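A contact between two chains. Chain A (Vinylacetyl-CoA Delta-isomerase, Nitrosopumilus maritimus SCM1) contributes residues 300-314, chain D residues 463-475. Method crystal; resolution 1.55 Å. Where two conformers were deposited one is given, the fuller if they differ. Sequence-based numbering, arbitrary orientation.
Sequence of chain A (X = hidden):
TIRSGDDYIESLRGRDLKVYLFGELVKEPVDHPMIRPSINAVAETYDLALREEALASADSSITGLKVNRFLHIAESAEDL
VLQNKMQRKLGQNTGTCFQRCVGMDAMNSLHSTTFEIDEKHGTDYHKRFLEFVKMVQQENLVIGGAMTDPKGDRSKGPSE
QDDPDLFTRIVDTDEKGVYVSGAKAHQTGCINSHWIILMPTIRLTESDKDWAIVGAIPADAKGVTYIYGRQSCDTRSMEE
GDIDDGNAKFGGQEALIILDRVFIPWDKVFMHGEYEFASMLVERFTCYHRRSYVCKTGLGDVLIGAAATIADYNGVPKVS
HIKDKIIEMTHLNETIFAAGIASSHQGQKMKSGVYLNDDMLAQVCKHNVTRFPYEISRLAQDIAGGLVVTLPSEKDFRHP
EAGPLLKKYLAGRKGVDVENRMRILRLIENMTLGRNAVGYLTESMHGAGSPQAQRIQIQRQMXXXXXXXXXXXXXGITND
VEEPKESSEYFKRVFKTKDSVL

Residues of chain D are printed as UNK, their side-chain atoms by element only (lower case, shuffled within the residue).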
ATOM      1  N   GLY A 300       8.448   8.947  15.926  1.00 12.35           N
ATOM      2  CA  GLY A 300       7.612   7.767  15.792  1.00 12.49           C
ATOM      3  C   GLY A 300       7.439   7.041  17.117  1.00 10.93           C
ATOM      4  O   GLY A 300       6.335   6.624  17.449  1.00 12.25           O
ATOM      5  N   ASP A 301       8.543   6.898  17.884  1.00 11.20           N
ATOM      6  CA  ASP A 301       8.481   6.244  19.188  1.00 11.41           C
ATOM      7  C   ASP A 301       7.511   6.980  20.122  1.00 11.31           C
ATOM      8  O   ASP A 301       6.700   6.374  20.822  1.00 12.34           O
ATOM      9  CB  ASP A 301       9.871   6.232  19.818  1.00 12.47           C
ATOM     10  CG  ASP A 301      10.886   5.330  19.122  1.00 12.92           C
ATOM     11  OD1 ASP A 301      10.465   4.330  18.506  1.00 14.05           O
ATOM     12  OD2 ASP A 301      12.135   5.638  19.211  1.00 15.10           O
ATOM     13  N   VAL A 302       7.565   8.306  20.118  1.00 12.12           N
ATOM     14  CA  VAL A 302       6.653   9.138  20.910  1.00 11.64           C
ATOM     15  C   VAL A 302       5.201   8.918  20.467  1.00 10.75           C
ATOM     16  O   VAL A 302       4.333   8.735  21.308  1.00 11.82           O
ATOM     17  CB  VAL A 302       7.060  10.623  20.833  1.00 12.68           C
ATOM     18  CG1 VAL A 302       6.015  11.518  21.480  1.00 13.27           C
ATOM     19  CG2 VAL A 302       8.432  10.878  21.424  1.00 13.83           C
ATOM     20  N   LEU A 303       4.929   8.968  19.162  1.00 10.50           N
ATOM     21  CA  LEU A 303       3.576   8.826  18.638  1.00 11.23           C
ATOM     22  C   LEU A 303       2.996   7.450  18.965  1.00 11.52           C
ATOM     23  O   LEU A 303       1.840   7.296  19.306  1.00 13.10           O
ATOM     24  CB  LEU A 303       3.590   9.202  17.170  1.00 12.01           C
ATOM     25  CG  LEU A 303       2.199   9.299  16.542  1.00 12.81           C
ATOM     26  CD1 LEU A 303       1.262  10.155  17.300  1.00 14.27           C
ATOM     27  CD2 LEU A 303       2.371   9.828  15.107  1.00 14.01           C
ATOM     28  N   ILE A 304       3.834   6.418  18.850  1.00 11.59           N
ATOM     29  CA  ILE A 304       3.430   5.062  19.190  1.00 11.86           C
ATOM     30  C   ILE A 304       3.057   5.007  20.676  1.00 12.56           C
ATOM     31  O   ILE A 304       2.023   4.484  21.092  1.00 13.34           O
ATOM     32  CB  ILE A 304       4.541   4.072  18.842  1.00 12.81           C
ATOM     33  CG1 ILE A 304       4.728   3.945  17.347  1.00 14.19           C
ATOM     34  CG2 ILE A 304       4.292   2.737  19.535  1.00 13.89           C
ATOM     35  CD1 ILE A 304       6.021   3.266  16.953  1.00 15.30           C
ATOM     36  N   GLY A 305       3.911   5.602  21.508  1.00 12.09           N
ATOM     37  CA  GLY A 305       3.641   5.693  22.920  1.00 12.17           C
ATOM     38  C   GLY A 305       2.331   6.440  23.219  1.00 12.67           C
ATOM     39  O   GLY A 305       1.596   6.054  24.131  1.00 13.69           O
ATOM     40  N   ALA A 306       2.056   7.523  22.487  1.00 11.72           N
ATOM     41  CA  ALA A 306       0.825   8.259  22.681  1.00 11.64           C
ATOM     42  C   ALA A 306      -0.383   7.411  22.302  1.00 11.69           C
ATOM     43  O   ALA A 306      -1.377   7.411  23.036  1.00 12.79           O
ATOM     44  CB  ALA A 306       0.863   9.526  21.920  1.00 11.62           C
ATOM     45  N   ALA A 307      -0.296   6.693  21.169  1.00 11.93           N
ATOM     46  CA  ALA A 307      -1.403   5.853  20.737  1.00 11.93           C
ATOM     47  C   ALA A 307      -1.656   4.749  21.793  1.00 11.82           C
ATOM     48  O   ALA A 307      -2.787   4.433  22.152  1.00 12.43           O
ATOM     49  CB  ALA A 307      -1.047   5.279  19.389  1.00 12.94           C
ATOM     50  N   ALA A 308      -0.588   4.129  22.325  1.00 12.75           N
ATOM     51  CA  ALA A 308      -0.728   3.069  23.325  1.00 13.21           C
ATOM     52  C   ALA A 308      -1.345   3.628  24.601  1.00 12.98           C
ATOM     53  O   ALA A 308      -2.136   2.952  25.270  1.00 14.43           O
ATOM     54  CB  ALA A 308       0.591   2.388  23.601  1.00 14.13           C
ATOM     55  N   THR A 309      -0.949   4.867  24.943  1.00 12.86           N
ATOM     56  CA  THR A 309      -1.504   5.504  26.131  1.00 12.70           C
ATOM     57  C   THR A 309      -3.004   5.748  25.983  1.00 12.74           C
ATOM     58  O   THR A 309      -3.745   5.459  26.920  1.00 13.29           O
ATOM     59  CB  THR A 309      -0.743   6.764  26.480  1.00 13.74           C
ATOM     60  OG1 THR A 309       0.630   6.471  26.742  1.00 14.20           O
ATOM     61  CG2 THR A 309      -1.365   7.489  27.649  1.00 13.24           C
ATOM     62  N   ILE A 310      -3.434   6.353  24.870  1.00 11.88           N
ATOM     63  CA  ILE A 310      -4.870   6.612  24.719  1.00 13.41           C
ATOM     64  C   ILE A 310      -5.676   5.303  24.705  1.00 12.66           C
ATOM     65  O   ILE A 310      -6.775   5.231  25.252  1.00 14.23           O
ATOM     66  CB  ILE A 310      -5.177   7.566  23.549  1.00 13.22           C
ATOM     67  CG1 ILE A 310      -6.626   8.012  23.541  1.00 13.14           C
ATOM     68  CG2 ILE A 310      -4.840   6.948  22.193  1.00 13.81           C
ATOM     69  CD1 ILE A 310      -7.109   8.727  24.785  1.00 13.95           C
ATOM     70  N   ALA A 311      -5.162   4.236  24.093  1.00 12.44           N
ATOM     71  CA  ALA A 311      -5.831   2.938  24.105  1.00 13.55           C
ATOM     72  C   ALA A 311      -6.045   2.453  25.540  1.00 13.28           C
ATOM     73  O   ALA A 311      -7.129   1.981  25.905  1.00 15.00           O
ATOM     74  CB  ALA A 311      -5.092   1.898  23.289  1.00 13.95           C
ATOM     75  N   ASP A 312      -5.008   2.604  26.377  1.00 14.19           N
ATOM     76  CA  ASP A 312      -5.069   2.277  27.792  1.00 14.78           C
ATOM     77  C   ASP A 312      -6.141   3.097  28.508  1.00 14.66           C
ATOM     78  O   ASP A 312      -7.035   2.530  29.154  1.00 15.20           O
ATOM     79  CB  ASP A 312      -3.674   2.497  28.350  1.00 16.03           C
ATOM     80  CG  ASP A 312      -3.509   2.395  29.842  1.00 20.96           C
ATOM     81  OD1 ASP A 312      -4.517   2.208  30.496  1.00 26.43           O
ATOM     82  OD2 ASP A 312      -2.351   2.539  30.327  1.00 24.79           O
ATOM     83  N   TYR A 313      -6.122   4.418  28.297  1.00 14.43           N
ATOM     84  CA  TYR A 313      -7.080   5.306  28.949  1.00 13.11           C
ATOM     85  C   TYR A 313      -8.520   5.016  28.507  1.00 13.97           C
ATOM     86  O   TYR A 313      -9.474   5.262  29.271  1.00 16.41           O
ATOM     87  CB  TYR A 313      -6.692   6.741  28.605  1.00 13.49           C
ATOM     88  CG  TYR A 313      -5.429   7.284  29.261  1.00 13.86           C
ATOM     89  CD1 TYR A 313      -4.816   6.638  30.339  1.00 14.52           C
ATOM     90  CD2 TYR A 313      -4.940   8.532  28.886  1.00 14.68           C
ATOM     91  CE1 TYR A 313      -3.711   7.198  30.945  1.00 14.39           C
ATOM     92  CE2 TYR A 313      -3.866   9.107  29.532  1.00 14.72           C
ATOM     93  CZ  TYR A 313      -3.282   8.460  30.594  1.00 15.69           C
ATOM     94  OH  TYR A 313      -2.186   9.049  31.184  1.00 17.34           O
ATOM     95  N   ASN A 314      -8.673   4.581  27.237  1.00 13.43           N
ATOM     96  CA  ASN A 314      -9.973   4.252  26.693  1.00 13.62           C
ATOM     97  C   ASN A 314     -10.495   2.919  27.181  1.00 14.58           C
ATOM     98  O   ASN A 314     -11.657   2.622  26.915  1.00 16.39           O
ATOM     99  CB  ASN A 314     -10.033   4.292  25.170  1.00 13.60           C
ATOM    100  CG  ASN A 314      -9.891   5.664  24.569  1.00 14.68           C
ATOM    101  OD1 ASN A 314     -10.145   6.676  25.227  1.00 16.78           O
ATOM    102  ND2 ASN A 314      -9.577   5.713  23.278  1.00 15.38           N
TER
ATOM    103  N   UNK D 463       8.873  -2.427  23.316  1.00 16.01           N
ATOM    104  CA  UNK D 463       9.010  -1.508  24.451  1.00 14.48           C
ATOM    105  C   UNK D 463       7.902  -0.462  24.558  1.00 14.46           C
ATOM    106  O   UNK D 463       8.127   0.755  24.616  1.00 14.97           O
ATOM    107  c   UNK D 463      12.871  -1.252  24.751  1.00 16.56           C
ATOM    108  n   UNK D 463      13.241  -0.636  25.869  1.00 17.66           N
ATOM    109  c   UNK D 463      11.487  -1.846  24.729  1.00 16.40           C
ATOM    110  o   UNK D 463      13.641  -1.422  23.790  1.00 19.49           O
ATOM    111  c   UNK D 463      10.385  -0.844  24.450  1.00 15.24           C
ATOM    112  N   UNK D 464       6.662  -0.936  24.541  0.51 15.23           N
ATOM    113  CA  UNK D 464       5.560   0.004  24.525  0.51 16.29           C
ATOM    114  C   UNK D 464       5.410   0.773  25.848  0.51 14.93           C
ATOM    115  O   UNK D 464       4.962   1.920  25.836  0.51 14.62           O
ATOM    116  c   UNK D 464       3.263   0.327  23.630  0.51 18.27           C
ATOM    117  c   UNK D 464       3.669  -1.629  25.129  0.51 18.67           C
ATOM    118  c   UNK D 464       4.265  -0.696  24.079  0.51 17.69           C
ATOM    119  N   UNK D 465       5.798   0.193  26.993  1.00 15.62           N
ATOM    120  CA  UNK D 465       5.810   0.934  28.240  1.00 16.26           C
ATOM    121  C   UNK D 465       6.831   2.094  28.255  1.00 15.49           C
ATOM    122  O   UNK D 465       6.520   3.197  28.683  1.00 16.80           O
ATOM    123  N   UNK D 466       8.028   1.850  27.736  1.00 14.77           N
ATOM    124  CA  UNK D 466       9.024   2.900  27.558  1.00 14.87           C
ATOM    125  C   UNK D 466       8.488   4.027  26.679  1.00 14.36           C
ATOM    126  O   UNK D 466       8.643   5.204  27.009  1.00 15.43           O
ATOM    127  c   UNK D 466      13.715   4.620  25.887  1.00 24.58           C
ATOM    128  o   UNK D 466      14.779   5.391  25.448  1.00 29.14           O
ATOM    129  c   UNK D 466      12.578   4.677  25.130  1.00 21.71           C
ATOM    130  c   UNK D 466      13.746   3.796  27.002  1.00 24.88           C
ATOM    131  c   UNK D 466      11.462   3.117  26.610  1.00 18.62           C
ATOM    132  c   UNK D 466      10.252   2.258  26.945  1.00 15.97           C
ATOM    133  c   UNK D 466      11.480   3.922  25.485  1.00 19.24           C
ATOM    134  c   UNK D 466      12.619   3.075  27.373  1.00 22.74           C
ATOM    135  N   UNK D 467       7.835   3.654  25.558  1.00 13.66           N
ATOM    136  CA  UNK D 467       7.304   4.641  24.643  1.00 13.85           C
ATOM    137  C   UNK D 467       6.161   5.441  25.256  1.00 12.62           C
ATOM    138  O   UNK D 467       6.057   6.640  25.020  1.00 12.84           O
ATOM    139  c   UNK D 467       8.159   3.411  22.584  1.00 13.92           C
ATOM    140  c   UNK D 467       6.926   3.986  23.318  1.00 14.13           C
ATOM    141  n   UNK D 467       8.721   1.417  19.475  1.00 24.48           N
ATOM    142  c   UNK D 467       7.828   2.701  21.276  1.00 17.10           C
ATOM    143  c   UNK D 467       9.053   2.059  20.722  1.00 18.63           C
ATOM    144  N   UNK D 468       5.275   4.749  26.003  1.00 13.08           N
ATOM    145  CA  UNK D 468       4.218   5.456  26.727  1.00 13.72           C
ATOM    146  C   UNK D 468       4.823   6.550  27.609  1.00 13.31           C
ATOM    147  O   UNK D 468       4.323   7.668  27.678  1.00 14.32           O
ATOM    148  c   UNK D 468       3.377   4.500  27.554  1.00 14.60           C
ATOM    149  c   UNK D 468       2.486   3.596  26.678  1.00 15.44           C
ATOM    150  c   UNK D 468       0.708   2.985  28.286  1.00 21.63           C
ATOM    151  c   UNK D 468       1.835   2.488  27.497  1.00 19.57           C
ATOM    152  n   UNK D 468       0.104   1.873  29.058  1.00 24.06           N
ATOM    153  N   UNK D 469       5.942   6.232  28.283  1.00 14.26           N
ATOM    154  CA  UNK D 469       6.535   7.214  29.174  1.00 14.67           C
ATOM    155  C   UNK D 469       7.153   8.375  28.398  1.00 13.37           C
ATOM    156  O   UNK D 469       7.050   9.512  28.836  1.00 15.03           O
ATOM    157  n   UNK D 469       7.541   4.863  31.823  1.00 21.52           N
ATOM    158  c   UNK D 469       7.517   6.558  30.124  1.00 16.00           C
ATOM    159  o   UNK D 469       5.572   5.760  31.302  1.00 21.45           O
ATOM    160  c   UNK D 469       6.793   5.704  31.147  1.00 19.36           C
ATOM    161  N   UNK D 470       7.710   8.130  27.197  1.00 12.47           N
ATOM    162  CA  UNK D 470       8.170   9.226  26.343  1.00 12.61           C
ATOM    163  C   UNK D 470       7.040  10.200  26.056  1.00 12.81           C
ATOM    164  O   UNK D 470       7.243  11.417  26.105  1.00 13.87           O
ATOM    165  c   UNK D 470      10.230   7.338  23.630  1.00 15.13           C
ATOM    166  c   UNK D 470       9.941   7.830  25.048  1.00 13.30           C
ATOM    167  c   UNK D 470      11.116   8.518  25.671  1.00 15.38           C
ATOM    168  c   UNK D 470       8.731   8.764  25.017  1.00 14.18           C
ATOM    169  N   UNK D 471       5.888   9.633  25.665  1.00 12.31           N
ATOM    170  CA  UNK D 471       4.762  10.451  25.288  1.00 12.68           C
ATOM    171  C   UNK D 471       4.191  11.194  26.505  1.00 12.26           C
ATOM    172  O   UNK D 471       3.899  12.395  26.434  1.00 12.97           O
ATOM    173  c   UNK D 471       3.711   9.607  24.613  1.00 13.68           C
ATOM    174  N   UNK D 472       4.054  10.502  27.638  1.00 13.18           N
ATOM    175  CA  UNK D 472       3.541  11.148  28.840  1.00 14.32           C
ATOM    176  C   UNK D 472       4.420  12.341  29.248  1.00 14.97           C
ATOM    177  O   UNK D 472       3.909  13.414  29.578  1.00 16.07           O
ATOM    178  c   UNK D 472       2.209   9.223  29.798  1.00 15.19           C
ATOM    179  n   UNK D 472       0.809   6.417  31.947  1.00 21.38           N
ATOM    180  c   UNK D 472       2.111   8.154  30.883  1.00 17.57           C
ATOM    181  c   UNK D 472       3.389  10.146  29.985  1.00 15.59           C
ATOM    182  c   UNK D 472       0.930   7.281  30.760  1.00 19.20           C
ATOM    183  N   UNK D 473       5.743  12.172  29.159  1.00 15.12           N
ATOM    184  CA  UNK D 473       6.685  13.264  29.436  1.00 17.04           C
ATOM    185  C   UNK D 473       6.372  14.502  28.601  1.00 15.78           C
ATOM    186  O   UNK D 473       6.257  15.598  29.145  1.00 18.77           O
ATOM    187  o   UNK D 473       9.940  14.089  28.273  1.00 26.99           O
ATOM    188  c   UNK D 473       9.186  13.872  29.247  1.00 23.86           C
ATOM    189  n   UNK D 473       9.338  14.497  30.395  1.00 23.58           N
ATOM    190  c   UNK D 473       8.111  12.805  29.167  1.00 18.74           C
ATOM    191  N   UNK D 474       6.209  14.299  27.290  1.00 13.21           N
ATOM    192  CA  UNK D 474       5.992  15.409  26.383  1.00 13.44           C
ATOM    193  C   UNK D 474       4.611  16.034  26.559  1.00 13.88           C
ATOM    194  O   UNK D 474       4.478  17.221  26.345  1.00 14.17           O
ATOM    195  c   UNK D 474       8.633  15.959  24.910  1.00 14.84           C
ATOM    196  c   UNK D 474       8.001  14.061  23.391  1.00 16.41           C
ATOM    197  c   UNK D 474       7.745  14.731  24.730  1.00 13.88           C
ATOM    198  c   UNK D 474       6.274  15.009  24.958  1.00 13.53           C
ATOM    199  N   UNK D 475       3.606  15.242  26.937  1.00 13.86           N
ATOM    200  CA  UNK D 475       2.251  15.728  27.142  1.00 14.40           C
ATOM    201  C   UNK D 475       2.045  16.390  28.499  1.00 13.08           C
ATOM    202  O   UNK D 475       0.978  16.926  28.770  1.00 16.05           O
ATOM    203  c   UNK D 475       1.259  14.602  26.998  1.00 14.84           C
TER
HETATM  204  O   HOH W   1       9.531   1.862  16.741  1.00 21.74           O
HETATM  205  O   HOH W   2      -1.207   4.409  31.969  1.00 33.52           O

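Position 463 of chain D carries three side-chain carbons, the third bearing one oxygen and one nitrogen, and lies out of reach of the chain A helix; an amide on so long a stem is Gln D463, at the N-cap of the helix that follows. At 464 one carbon carries two more, a beta-branched fork that packs on Ala A308. This is Val D464, whose CG2 lies 3.4 Å from Ala A308 CB. Position 465 has no side-chain atoms and is Gly D465. At 466 a single carbon leads to a six-carbon ring bearing an oxygen, the phenol of Tyr D466, which makes no contact with the chain A helix.

Position 467 shows four carbons in a row ending in nitrogen, an extended chain running past Ile A304 to the carboxylate of Asp A301. It is Lys D467, and its NZ forms a long salt bridge, 3.5 Å, with Asp A301 OD1, while a water accepts from NZ and donates to OD1. The same four carbons and nitrogen recur at 468, but this chain bends at its third torsion as it passes Ala A308 and Thr A309 and ends at Asp A312. This is Lys D468; its NZ donates a 2.8 Å hydrogen bond to Asp A312 OD2 within a salt bridge.

Position 469 has two carbons, the second bearing oxygen and nitrogen, and its CA-to-CB bond points away from the chain A helix: Asn D469. Four carbons forked at the second, near Val A302 and Asp A301, make 470 Leu D470. The lone carbon at 471 touches the backbone of Ala A306, with CB 3.4 Å from Ala A306 N, and identifies Ala D471. At 472 a third unbranched four-carbon chain ending in nitrogen reaches Thr A309 and Tyr A313; it is Lys D472, with CE 3.6 Å from Tyr A313 OH and NZ joined through a water to Asp A312 OD2. Position 473 repeats the short amide, out of reach: Asn D473. The forked four carbons at 474 are Leu D474, whose CD1 packs 3.8 Å from Val A302 CG1. The single carbon at 475 is Ala D475, out of reach.

The helices cross almost at right angles, their axes approaching to 6.9 Å. Gly A305 permits this: an ideal CB there would clash with the backbone O of Lys D467, whereas Gly A305 CA makes a CA-H...O contact with Lys D467 O at 3.3 Å. Lys D468 fills a hole among Gly A305, Ala A308, Thr A309 and Asp A312, while Val A302 packs on Leu D470, Ala D471 and Leu D474.

Chain D 463-475: QVGYKKNLAKNLA
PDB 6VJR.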